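Local coordinates for protein metallo-carboxypeptidase (Pseudomonas aeruginosa, PDB 4A39) that is a zinc-dependent carboxypeptidase of the M14 family, related to the cytosolic carboxypeptidases, and probably removes residues from the C-terminal ends of its substrates, at residues 145-150 against 160-165; 156-161 against 215-220. All blocks are in the same frame, centred on the assembly; numbering follows the deposited sequence.

Contact 1: 145-150 against 160-165; sequences ERLAVG and LLRVRR
Leu160, Leu147 and Arg162 carry this contact, in which the antiparallel hairpin strands 145-150 and 160-163 meet across a classic beta bulge. Opposite Leu160 the first strand has two residues, Leu147 and Ala148, so Leu160 O takes two weak bonds: Leu147 N lies 2.9 Å from it but at a bent N-H...O angle of 125°, while Ala148 N approaches straighter and from farther off. Beyond the bulge the pairing is regular, Arg162 N giving a nearly linear bond of 2.9 Å to Glu145 O. The extra residue turns the Leu147 side chain onto the second strand. There it lies beside Leu160, pointing the same way, with Leu147 CD2 4.2 Å from Leu160 CD2, which also meets Ala148 CB. The Leu147 side chain crosses that of Arg162 obliquely: the latter, with CG anti to its backbone N (chi1 176°), bends at chi3 (71°), and Leu147 CD1 rests over one guanidinium face, toward its rim, 3.6 Å from Arg162 NH2. Arg162 NH1 is hydrogen-bonded to the Tyr215 hydroxyl on strand 212-217. The guanidinium thus offers its face to a methyl and an N-H to a neutral oxygen; Glu145 OE1, 6.3 Å from Arg162 NH2, probably attracts it only at a distance.

Contact 2: 156-161 against 215-220; sequences RDIELL and YLVPNM
Within the mixed sheet of the zinc carboxypeptidase domain, strands 157-161 and 215-217 run antiparallel and then part, an instructive case of a strand pair that closes directly at one end and through water at the other. At the tight end Leu161 and Leu216 form a hydrogen-bonded pair: Leu161 N to Leu216 O and Leu216 N to Leu161 O are both 2.8 Å, nearly straight, with each donor in the plane of the carbonyl it meets. Apolar groups pack on both faces of the sheet. On one, Leu160 CD1 reaches Val217 CG2 at 3.8 Å, the two side chains crossing obliquely, with Leu160 also touching Phe256 of helix 252-264; on the other, Leu161 CD1 touches Pro218 CG, the side chains crossing at about a right angle.

Past Val217 the chain leaves the sheet at Pro218, whose ring nitrogen carries no hydrogen to offer, and Pro218 CD packs against Glu159 O. The gap that opens is bridged by two waters, on a side where Asp157 is exposed and Glu159 partly so, while Asn219 is buried. Ile158 flanks it, its CG2 branch touching Val217 CG1. Farther on, the Met220 side chain stands about 8 Å from those of the zinc ligands His180 and His273. Water 1 lies 2.8 Å from both Asp157 O and Asn219 O and can donate to either; water 2 accepts from Asn219 N and lies 3.0 Å from Glu159 O.

Followed from the N terminus, the chain enters strand 144-151, turns, and returns along 157-163, so contact 1 closes a beta hairpin, with nine residues between its segments, five of them (152-156) in the connecting turn. Contact 2 closes a far longer loop: 53 residues, among them strand 171-177 and helices 185-196 and 203-211, separate its segments. The two loops neither nest fully nor stand apart, because segment 156-161 begins inside the hairpin and overlaps 160-165 at Leu160 and Leu161. Strand 157-163 is therefore held on both sides, by the sheet's outermost strand 144-151 and by strand 212-217. Together they join the hairpin to the sheet that continues through strand 171-177 toward strand 268-275, which carries His273.

Contact 1: 145-150 against 160-165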
loop_
_atom_site.group_PDB
_atom_site.type_symbol
_atom_site.label_atom_id
_atom_site.label_comp_id
_atom_site.label_asym_id
_atom_site.label_seq_id
_atom_site.Cartn_x
_atom_site.Cartn_y
_atom_site.Cartn_z
ATOM N N GLU A 145 -1.265 -20.888 7.153
ATOM C CA GLU A 145 -0.440 -21.011 8.346
ATOM C C GLU A 145 0.608 -19.913 8.389
ATOM O O GLU A 145 0.964 -19.349 7.354
ATOM C CB GLU A 145 0.261 -22.368 8.366
ATOM C CG GLU A 145 -0.633 -23.536 8.733
ATOM C CD GLU A 145 0.092 -24.865 8.647
ATOM O OE1 GLU A 145 1.292 -24.914 8.999
ATOM O OE2 GLU A 145 -0.538 -25.862 8.237
ATOM N N ARG A 146 1.088 -19.596 9.588
ATOM C CA ARG A 146 2.130 -18.589 9.715
ATOM C C ARG A 146 3.438 -19.342 9.514
ATOM O O ARG A 146 3.908 -20.051 10.410
ATOM C CB ARG A 146 2.117 -17.925 11.095
ATOM C CG ARG A 146 2.982 -16.674 11.145
ATOM C CD ARG A 146 3.051 -16.067 12.535
ATOM N NE ARG A 146 3.852 -16.881 13.444
ATOM C CZ ARG A 146 4.198 -16.509 14.673
ATOM N NH1 ARG A 146 3.810 -15.333 15.149
ATOM N NH2 ARG A 146 4.943 -17.312 15.423
ATOM N N LEU A 147 4.016 -19.198 8.327
ATOM C CA LEU A 147 5.258 -19.879 7.978
ATOM C C LEU A 147 6.455 -19.398 8.780
ATOM O O LEU A 147 7.250 -20.200 9.274
ATOM C CB LEU A 147 5.553 -19.698 6.486
ATOM C CG LEU A 147 6.812 -20.406 5.982
ATOM C CD1 LEU A 147 6.687 -21.904 6.227
ATOM C CD2 LEU A 147 7.012 -20.123 4.503
ATOM N N ALA A 148 6.583 -18.085 8.903
ATOM C CA ALA A 148 7.691 -17.485 9.633
ATOM C C ALA A 148 7.274 -16.128 10.175
ATOM O O ALA A 148 6.215 -15.613 9.828
ATOM C CB ALA A 148 8.889 -17.327 8.709
ATOM N N VAL A 149 8.111 -15.547 11.026
ATOM C CA VAL A 149 7.816 -14.241 11.592
ATOM C C VAL A 149 9.109 -13.450 11.785
ATOM O O VAL A 149 10.078 -13.951 12.364
ATOM C CB VAL A 149 7.054 -14.370 12.946
ATOM C CG1 VAL A 149 7.923 -15.058 13.988
ATOM C CG2 VAL A 149 6.608 -13.003 13.423
ATOM N N GLY A 150 9.127 -12.225 11.268
ATOM C CA GLY A 150 10.293 -11.368 11.402
ATOM C C GLY A 150 10.079 -10.360 12.518
ATOM O O GLY A 150 8.985 -10.266 13.077
ATOM N N LEU A 160 4.774 -13.801 7.986
ATOM C CA LEU A 160 4.870 -14.344 6.637
ATOM C C LEU A 160 3.873 -15.497 6.632
ATOM O O LEU A 160 4.079 -16.509 7.310
ATOM C CB LEU A 160 6.277 -14.879 6.342
ATOM C CG LEU A 160 6.432 -15.711 5.061
ATOM C CD1 LEU A 160 5.890 -14.940 3.863
ATOM C CD2 LEU A 160 7.897 -16.068 4.858
ATOM N N LEU A 161 2.785 -15.335 5.890
ATOM C CA LEU A 161 1.754 -16.363 5.820
ATOM C C LEU A 161 1.916 -17.199 4.564
ATOM O O LEU A 161 2.336 -16.689 3.531
ATOM C CB LEU A 161 0.363 -15.719 5.806
ATOM C CG LEU A 161 0.061 -14.685 6.894
ATOM C CD1 LEU A 161 -1.304 -14.065 6.638
ATOM C CD2 LEU A 161 0.117 -15.344 8.267
ATOM N N ARG A 162 1.601 -18.490 4.659
ATOM C CA ARG A 162 1.684 -19.358 3.492
ATOM C C ARG A 162 0.363 -20.072 3.288
ATOM O O ARG A 162 -0.206 -20.640 4.226
ATOM C CB ARG A 162 2.812 -20.398 3.618
ATOM C CG ARG A 162 2.832 -21.372 2.426
ATOM C CD ARG A 162 4.143 -22.130 2.279
ATOM N NE ARG A 162 4.346 -23.121 3.329
ATOM C CZ ARG A 162 5.406 -23.920 3.397
ATOM N NH1 ARG A 162 6.357 -23.839 2.475
ATOM N NH2 ARG A 162 5.514 -24.801 4.383
ATOM N N VAL A 163 -0.134 -20.013 2.057
ATOM C CA VAL A 163 -1.382 -20.669 1.699
ATOM C C VAL A 163 -0.975 -21.888 0.875
ATOM O O VAL A 163 -0.450 -21.756 -0.229
ATOM C CB VAL A 163 -2.277 -19.742 0.845
ATOM C CG1 VAL A 163 -3.624 -20.398 0.604
ATOM C CG2 VAL A 163 -2.452 -18.399 1.539
ATOM N N ARG A 164 -1.195 -23.074 1.433
ATOM C CA ARG A 164 -0.841 -24.323 0.761
ATOM C C ARG A 164 -1.963 -25.328 0.988
ATOM O O ARG A 164 -2.189 -25.770 2.116
ATOM C CB ARG A 164 0.480 -24.855 1.332
ATOM C CG ARG A 164 0.973 -26.177 0.748
ATOM C CD ARG A 164 2.384 -26.490 1.267
ATOM N NE ARG A 164 2.898 -27.796 0.851
ATOM C CZ ARG A 164 3.361 -28.081 -0.365
ATOM N NH1 ARG A 164 3.385 -27.151 -1.308
ATOM N NH2 ARG A 164 3.807 -29.303 -0.635
ATOM N N ARG A 165 -2.668 -25.686 -0.081
ATOM C CA ARG A 165 -3.776 -26.626 0.030
ATOM C C ARG A 165 -3.517 -27.975 -0.632
ATOM O O ARG A 165 -4.336 -28.890 -0.531
ATOM C CB ARG A 165 -5.051 -25.994 -0.535
ATOM C CG ARG A 165 -5.571 -24.852 0.330
ATOM C CD ARG A 165 -6.796 -24.173 -0.252
ATOM N NE ARG A 165 -7.295 -23.137 0.652
ATOM C CZ ARG A 165 -8.277 -22.291 0.361
ATOM N NH1 ARG A 165 -8.881 -22.346 -0.818
ATOM N NH2 ARG A 165 -8.659 -21.388 1.254
#

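Contact 2: 156-161 against 215-220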
loop_
_atom_site.group_PDB
_atom_site.type_symbol
_atom_site.label_atom_id
_atom_site.label_comp_id
_atom_site.label_asym_id
_atom_site.label_seq_id
_atom_site.Cartn_x
_atom_site.Cartn_y
_atom_site.Cartn_z
ATOM N N ARG A 156 8.169 -5.242 16.535
ATOM C CA ARG A 156 6.816 -5.577 16.107
ATOM C C ARG A 156 6.916 -6.743 15.121
ATOM O O ARG A 156 7.918 -6.885 14.418
ATOM C CB ARG A 156 6.147 -4.363 15.454
ATOM C CG ARG A 156 5.904 -3.210 16.426
ATOM C CD ARG A 156 5.032 -2.121 15.814
ATOM N NE ARG A 156 4.673 -1.100 16.797
ATOM C CZ ARG A 156 5.482 -0.124 17.201
ATOM N NH1 ARG A 156 6.707 -0.019 16.703
ATOM N NH2 ARG A 156 5.066 0.743 18.116
ATOM N N ASP A 157 5.887 -7.586 15.084
ATOM C CA ASP A 157 5.881 -8.753 14.204
ATOM C C ASP A 157 5.731 -8.474 12.711
ATOM O O ASP A 157 4.954 -7.615 12.306
ATOM C CB ASP A 157 4.754 -9.720 14.590
ATOM C CG ASP A 157 5.052 -10.508 15.850
ATOM O OD1 ASP A 157 6.240 -10.752 16.129
ATOM O OD2 ASP A 157 4.091 -10.907 16.543
ATOM N N ILE A 158 6.474 -9.233 11.907
ATOM C CA ILE A 158 6.394 -9.161 10.448
ATOM C C ILE A 158 5.984 -10.583 10.050
ATOM O O ILE A 158 6.835 -11.424 9.764
ATOM C CB ILE A 158 7.761 -8.859 9.782
ATOM C CG1 ILE A 158 8.404 -7.616 10.400
ATOM C CG2 ILE A 158 7.567 -8.671 8.284
ATOM C CD1 ILE A 158 7.652 -6.350 10.136
ATOM N N GLU A 159 4.685 -10.859 10.045
ATOM C CA GLU A 159 4.214 -12.200 9.705
ATOM C C GLU A 159 4.330 -12.571 8.235
ATOM O O GLU A 159 4.028 -11.768 7.357
ATOM C CB GLU A 159 2.753 -12.385 10.129
ATOM C CG GLU A 159 2.511 -12.231 11.620
ATOM C CD GLU A 159 2.007 -10.852 11.988
ATOM O OE1 GLU A 159 2.371 -9.880 11.290
ATOM O OE2 GLU A 159 1.256 -10.742 12.983
ATOM N N LEU A 160 4.774 -13.801 7.986
ATOM C CA LEU A 160 4.870 -14.344 6.637
ATOM C C LEU A 160 3.873 -15.497 6.632
ATOM O O LEU A 160 4.079 -16.509 7.310
ATOM C CB LEU A 160 6.277 -14.879 6.342
ATOM C CG LEU A 160 6.432 -15.711 5.061
ATOM C CD1 LEU A 160 5.890 -14.940 3.863
ATOM C CD2 LEU A 160 7.897 -16.068 4.858
ATOM N N LEU A 161 2.785 -15.335 5.890
ATOM C CA LEU A 161 1.754 -16.363 5.820
ATOM C C LEU A 161 1.916 -17.199 4.564
ATOM O O LEU A 161 2.336 -16.689 3.531
ATOM C CB LEU A 161 0.363 -15.719 5.806
ATOM C CG LEU A 161 0.061 -14.685 6.894
ATOM C CD1 LEU A 161 -1.304 -14.065 6.638
ATOM C CD2 LEU A 161 0.117 -15.344 8.267
ATOM N N TYR A 215 2.722 -16.944 -0.700
ATOM C CA TYR A 215 3.580 -16.472 0.385
ATOM C C TYR A 215 3.206 -14.998 0.520
ATOM O O TYR A 215 3.503 -14.185 -0.361
ATOM C CB TYR A 215 5.052 -16.638 0.008
ATOM C CG TYR A 215 5.512 -18.084 0.009
ATOM C CD1 TYR A 215 5.095 -18.970 -0.984
ATOM C CD2 TYR A 215 6.349 -18.568 1.011
ATOM C CE1 TYR A 215 5.502 -20.304 -0.980
ATOM C CE2 TYR A 215 6.766 -19.904 1.024
ATOM C CZ TYR A 215 6.339 -20.761 0.026
ATOM O OH TYR A 215 6.762 -22.074 0.020
ATOM N N LEU A 216 2.560 -14.665 1.634
ATOM C CA LEU A 216 2.055 -13.314 1.854
ATOM C C LEU A 216 2.596 -12.580 3.070
ATOM O O LEU A 216 2.679 -13.143 4.158
ATOM C CB LEU A 216 0.532 -13.377 1.993
ATOM C CG LEU A 216 -0.249 -14.255 1.010
ATOM C CD1 LEU A 216 -1.699 -14.347 1.461
ATOM C CD2 LEU A 216 -0.146 -13.683 -0.392
ATOM N N VAL A 217 2.942 -11.311 2.875
ATOM C CA VAL A 217 3.410 -10.461 3.968
ATOM C C VAL A 217 2.482 -9.249 3.971
ATOM O O VAL A 217 2.694 -8.301 3.222
ATOM C CB VAL A 217 4.859 -9.968 3.760
ATOM C CG1 VAL A 217 5.240 -9.014 4.887
ATOM C CG2 VAL A 217 5.825 -11.153 3.737
ATOM N N PRO A 218 1.430 -9.275 4.809
ATOM C CA PRO A 218 0.445 -8.192 4.925
ATOM C C PRO A 218 0.999 -6.795 5.195
ATOM O O PRO A 218 0.448 -5.806 4.703
ATOM C CB PRO A 218 -0.466 -8.676 6.048
ATOM C CG PRO A 218 -0.444 -10.160 5.859
ATOM C CD PRO A 218 1.024 -10.430 5.630
ATOM N N ASN A 219 2.059 -6.700 5.994
ATOM C CA ASN A 219 2.652 -5.391 6.270
ATOM C C ASN A 219 4.149 -5.463 6.544
ATOM O O ASN A 219 4.603 -6.058 7.528
ATOM C CB ASN A 219 1.936 -4.698 7.432
ATOM C CG ASN A 219 2.305 -3.231 7.535
ATOM O OD1 ASN A 219 3.417 -2.885 7.934
ATOM N ND2 ASN A 219 1.377 -2.356 7.151
ATOM N N MET A 220 4.908 -4.833 5.654
ATOM C CA MET A 220 6.365 -4.807 5.706
ATOM C C MET A 220 6.988 -3.743 6.597
ATOM O O MET A 220 8.205 -3.738 6.768
ATOM C CB MET A 220 6.929 -4.598 4.299
ATOM C CG MET A 220 6.861 -5.797 3.369
ATOM S SD MET A 220 8.005 -7.094 3.859
ATOM C CE MET A 220 9.575 -6.262 3.585
HETATM O O HOH W 1 3.580 -7.045 9.930
HETATM O O HOH W 2 2.819 -9.019 7.804
#